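Local coordinates for DNA repair protein RecO (Deinococcus radiodurans, PDB 1U5K) that is thought to take part in DNA repair and in recombination by the RecF pathway, and carries a zinc ion bound by four cysteines, at residues R211-L214 / W215-L218; E130-A133 / L134-Y138. All coordinates share one frame; numbering follows the deposited sequence.

How the contacts relate
Contacts 1 and 2 each take in about two turns of a helix, and the two helices lie against one another. Contact 2 comes first along the chain, on helix 129-141, and contact 1 follows on helix 211-225; their centres lie about 11 Å apart, both in the C-terminal region of RecO and away from the zinc site. The two helices touch directly. Tyr138 OH probably hydrogen-bonds to Leu214 O at 2.6 Å, Glu130 OE2 probably accepts from Trp215 NE1 at 2.9 Å, and Leu218 packs on Ser137. Residues far apart in sequence thus fasten the last long helix of the chain to the helical body of the protein.

Contact 1: residues R211-L214 / W215-L218; sequences RPAL and WRAL
Arg216 folds back over the preceding turn, its guanidinium lying with one face over Pro212 O and the backbone of Ala213. Arg216 NH1 comes to 3.6 Å from Pro212 CB, and Arg216 NH2 stands 3.8 Å from Ala213 CA. A bend at the third torsion (chi3 -55°) brings the group back over Pro212, on the solvent side of the helix. Trp215 meets the same turn differently: Pro212 CA sits at the edge of its indole, and Trp215 CD1 passes 3.6 Å from Arg211 O. Beneath these side chains run four successive i to i+4 backbone bonds. Arg211 O accepts from Trp215 N at 3.0 Å, and Pro212 O from Arg216 N at 2.9 Å; Ala217 and Leu218 bond likewise to Ala213 and Leu214. The polar ends of two side chains are held by residues from other parts of the chain. Arg211 forms salt bridges with Asp128 and Glu130 and also donates from NE to Val206 O, whereas Trp215 NE1 donates to Glu130. Around this helix, Leu214 packs on helix 184-192, Trp215 and Leu218 reach helix 86-102, and Trp215, Ala217 and Leu218 all rest against helix 129-141.

Contact 2: residues E130-A133 / L134-Y138; sequences EWVA and LVMSY
Val135 places its CG2 methyl over one face of the Trp131 indole, a CH-pi contact in which Val135 CG2 lies 3.7 Å from the centroid of the five-membered ring and 24° off its normal. With CG anti to the backbone N (chi1 -173°), the indole lies alongside the following turn, where Val135 can reach its face. Leu134 CD1 also approaches the indole, at Trp131 CZ3 (3.8 Å), the two side chains crossing at about a right angle; elsewhere on the helix Val132 CG1 lies alongside Met136 CG at 3.9 Å, both side chains pointing the same way. Among the polar contacts, Trp131 NE1 donates to Ser201 O. An alanine in place of Trp131 is likely to leave the Val135 methyl without its aromatic cover and Ser201 O without its indole donor. In the backbone, Leu134, Val135, Met136 and Ser137 each donate to the carbonyl four residues earlier; the first of these, Leu134 N to Glu130 O, is 2.9 Å long. Phe189 of helix 184-192 meets the rings of both Trp131 and Tyr138, edge-to-face with the latter, and Met136 packs on helix 110-125. These i to i+3 and i to i+4 side-chain contacts follow from the alpha-helical repeat; nearly all the residues are buried, and the helix is packed among helices 86-102, 110-125, 184-192 and 211-225 of the RecO C-terminal region.

Contact 1: residues R211-L214 / W215-L218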
loop_
_atom_site.group_PDB
_atom_site.type_symbol
_atom_site.label_atom_id
_atom_site.label_comp_id
_atom_site.label_asym_id
_atom_site.label_seq_id
_atom_site.Cartn_x
_atom_site.Cartn_y
_atom_site.Cartn_z
ATOM N N ARG A 211 21.218 -9.626 -0.691
ATOM C CA ARG A 211 20.309 -8.645 -1.258
ATOM C C ARG A 211 19.276 -8.078 -0.288
ATOM O O ARG A 211 18.994 -6.890 -0.387
ATOM C CB ARG A 211 19.660 -9.184 -2.524
ATOM C CG ARG A 211 20.626 -9.321 -3.674
ATOM C CD ARG A 211 19.966 -9.886 -4.902
ATOM N NE ARG A 211 20.978 -10.263 -5.874
ATOM C CZ ARG A 211 20.759 -10.689 -7.110
ATOM N NH1 ARG A 211 19.524 -10.817 -7.565
ATOM N NH2 ARG A 211 21.797 -10.936 -7.899
ATOM N N PRO A 212 18.704 -8.870 0.617
ATOM C CA PRO A 212 17.766 -8.306 1.596
ATOM C C PRO A 212 18.351 -7.089 2.319
ATOM O O PRO A 212 17.623 -6.119 2.517
ATOM C CB PRO A 212 17.451 -9.495 2.515
ATOM C CG PRO A 212 17.586 -10.671 1.588
ATOM C CD PRO A 212 18.805 -10.332 0.753
ATOM N N ALA A 213 19.636 -7.106 2.658
ATOM C CA ALA A 213 20.309 -5.953 3.250
ATOM C C ALA A 213 20.228 -4.695 2.380
ATOM O O ALA A 213 19.957 -3.596 2.880
ATOM C CB ALA A 213 21.752 -6.284 3.533
ATOM N N LEU A 214 20.449 -4.880 1.081
ATOM C CA LEU A 214 20.327 -3.814 0.092
ATOM C C LEU A 214 18.910 -3.254 -0.053
ATOM O O LEU A 214 18.746 -2.034 -0.110
ATOM C CB LEU A 214 20.859 -4.261 -1.262
ATOM C CG LEU A 214 22.342 -4.638 -1.284
ATOM C CD1 LEU A 214 22.746 -5.096 -2.675
ATOM C CD2 LEU A 214 23.150 -3.408 -0.894
ATOM N N TRP A 215 17.908 -4.129 -0.076
ATOM C CA TRP A 215 16.524 -3.698 -0.148
ATOM C C TRP A 215 16.162 -2.941 1.116
ATOM O O TRP A 215 15.475 -1.926 1.049
ATOM C CB TRP A 215 15.535 -4.848 -0.342
ATOM C CG TRP A 215 15.519 -5.362 -1.733
ATOM C CD1 TRP A 215 15.883 -6.623 -2.125
ATOM C CD2 TRP A 215 15.169 -4.648 -2.927
ATOM N NE1 TRP A 215 15.765 -6.735 -3.485
ATOM C CE2 TRP A 215 15.321 -5.545 -4.004
ATOM C CE3 TRP A 215 14.757 -3.342 -3.206
ATOM C CZ2 TRP A 215 15.085 -5.177 -5.323
ATOM C CZ3 TRP A 215 14.514 -2.978 -4.528
ATOM C CH2 TRP A 215 14.706 -3.888 -5.575
ATOM N N ARG A 216 16.636 -3.416 2.262
ATOM C CA ARG A 216 16.276 -2.816 3.539
ATOM C C ARG A 216 16.829 -1.408 3.667
ATOM O O ARG A 216 16.129 -0.494 4.100
ATOM C CB ARG A 216 16.681 -3.693 4.721
ATOM C CG ARG A 216 15.699 -4.830 4.985
ATOM C CD ARG A 216 15.784 -5.442 6.379
ATOM N NE ARG A 216 17.153 -5.885 6.628
ATOM C CZ ARG A 216 17.633 -7.074 6.285
ATOM N NH1 ARG A 216 16.852 -7.983 5.711
ATOM N NH2 ARG A 216 18.902 -7.356 6.538
ATOM N N ALA A 217 18.074 -1.224 3.252
ATOM C CA ALA A 217 18.732 0.061 3.358
ATOM C C ALA A 217 18.022 1.073 2.463
ATOM O O ALA A 217 17.756 2.204 2.886
ATOM C CB ALA A 217 20.170 -0.082 2.986
ATOM N N LEU A 218 17.681 0.625 1.260
ATOM C CA LEU A 218 16.942 1.438 0.303
ATOM C C LEU A 218 15.610 1.913 0.891
ATOM O O LEU A 218 15.314 3.103 0.799
ATOM C CB LEU A 218 16.749 0.695 -1.017
ATOM C CG LEU A 218 15.945 1.420 -2.095
ATOM C CD1 LEU A 218 16.745 2.577 -2.575
ATOM C CD2 LEU A 218 15.518 0.469 -3.213
#

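Contact 2: residues E130-A133 / L134-Y138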
loop_
_atom_site.group_PDB
_atom_site.type_symbol
_atom_site.label_atom_id
_atom_site.label_comp_id
_atom_site.label_asym_id
_atom_site.label_seq_id
_atom_site.Cartn_x
_atom_site.Cartn_y
_atom_site.Cartn_z
ATOM N N GLU A 130 15.749 -9.054 -10.561
ATOM C CA GLU A 130 15.905 -8.476 -9.231
ATOM C C GLU A 130 17.122 -7.555 -9.217
ATOM O O GLU A 130 17.066 -6.453 -8.660
ATOM C CB GLU A 130 16.036 -9.520 -8.117
ATOM C CG GLU A 130 16.114 -8.842 -6.756
ATOM C CD GLU A 130 16.465 -9.754 -5.605
ATOM O OE1 GLU A 130 16.989 -10.836 -5.907
ATOM O OE2 GLU A 130 16.212 -9.434 -4.418
ATOM N N TRP A 131 18.213 -8.004 -9.838
ATOM C CA TRP A 131 19.456 -7.251 -9.825
ATOM C C TRP A 131 19.307 -5.967 -10.648
ATOM O O TRP A 131 19.834 -4.911 -10.279
ATOM C CB TRP A 131 20.677 -8.062 -10.279
ATOM C CG TRP A 131 21.947 -7.302 -10.094
ATOM C CD1 TRP A 131 22.810 -6.917 -11.065
ATOM C CD2 TRP A 131 22.483 -6.803 -8.864
ATOM N NE1 TRP A 131 23.841 -6.193 -10.521
ATOM C CE2 TRP A 131 23.676 -6.120 -9.168
ATOM C CE3 TRP A 131 22.077 -6.866 -7.524
ATOM C CZ2 TRP A 131 24.460 -5.493 -8.195
ATOM C CZ3 TRP A 131 22.822 -6.217 -6.576
ATOM C CH2 TRP A 131 24.023 -5.572 -6.907
ATOM N N VAL A 132 18.608 -6.054 -11.773
ATOM C CA VAL A 132 18.313 -4.847 -12.547
ATOM C C VAL A 132 17.596 -3.838 -11.643
ATOM O O VAL A 132 17.954 -2.661 -11.593
ATOM C CB VAL A 132 17.489 -5.156 -13.806
ATOM C CG1 VAL A 132 17.158 -3.912 -14.605
ATOM C CG2 VAL A 132 18.240 -6.120 -14.736
ATOM N N ALA A 133 16.588 -4.300 -10.913
ATOM C CA ALA A 133 15.789 -3.392 -10.094
ATOM C C ALA A 133 16.584 -2.791 -8.942
ATOM O O ALA A 133 16.440 -1.597 -8.686
ATOM C CB ALA A 133 14.524 -4.085 -9.589
ATOM N N LEU A 134 17.426 -3.575 -8.271
ATOM C CA LEU A 134 18.332 -3.056 -7.257
ATOM C C LEU A 134 19.206 -1.943 -7.811
ATOM O O LEU A 134 19.284 -0.840 -7.266
ATOM C CB LEU A 134 19.195 -4.129 -6.592
ATOM C CG LEU A 134 18.558 -4.748 -5.363
ATOM C CD1 LEU A 134 19.367 -5.949 -4.944
ATOM C CD2 LEU A 134 18.315 -3.769 -4.201
ATOM N N VAL A 135 19.841 -2.230 -8.936
ATOM C CA VAL A 135 20.787 -1.310 -9.541
ATOM C C VAL A 135 20.114 -0.014 -9.966
ATOM O O VAL A 135 20.620 1.064 -9.682
ATOM C CB VAL A 135 21.527 -1.969 -10.717
ATOM C CG1 VAL A 135 22.280 -0.944 -11.522
ATOM C CG2 VAL A 135 22.453 -3.022 -10.169
ATOM N N MET A 136 18.953 -0.139 -10.598
ATOM C CA MET A 136 18.247 0.976 -11.197
ATOM C C MET A 136 17.597 1.828 -10.113
ATOM O O MET A 136 17.629 3.054 -10.169
ATOM C CB MET A 136 17.207 0.453 -12.191
ATOM C CG MET A 136 17.858 -0.248 -13.388
ATOM S SD MET A 136 18.900 0.839 -14.337
ATOM C CE MET A 136 17.770 1.608 -15.256
ATOM N N SER A 137 17.049 1.178 -9.096
ATOM C CA SER A 137 16.470 1.920 -7.989
ATOM C C SER A 137 17.516 2.776 -7.247
ATOM O O SER A 137 17.302 3.977 -7.002
ATOM C CB SER A 137 15.552 0.971 -7.193
ATOM O OG SER A 137 16.355 0.204 -6.322
ATOM N N TYR A 138 18.709 2.238 -6.998
ATOM C CA TYR A 138 19.783 3.015 -6.381
ATOM C C TYR A 138 20.291 4.126 -7.300
ATOM O O TYR A 138 20.503 5.269 -6.872
ATOM C CB TYR A 138 20.931 2.116 -5.905
ATOM C CG TYR A 138 20.793 1.546 -4.524
ATOM C CD1 TYR A 138 20.017 0.421 -4.300
ATOM C CD2 TYR A 138 21.425 2.138 -3.420
ATOM C CE1 TYR A 138 19.880 -0.085 -3.026
ATOM C CE2 TYR A 138 21.327 1.607 -2.146
ATOM C CZ TYR A 138 20.537 0.490 -1.951
ATOM O OH TYR A 138 20.387 -0.096 -0.714
#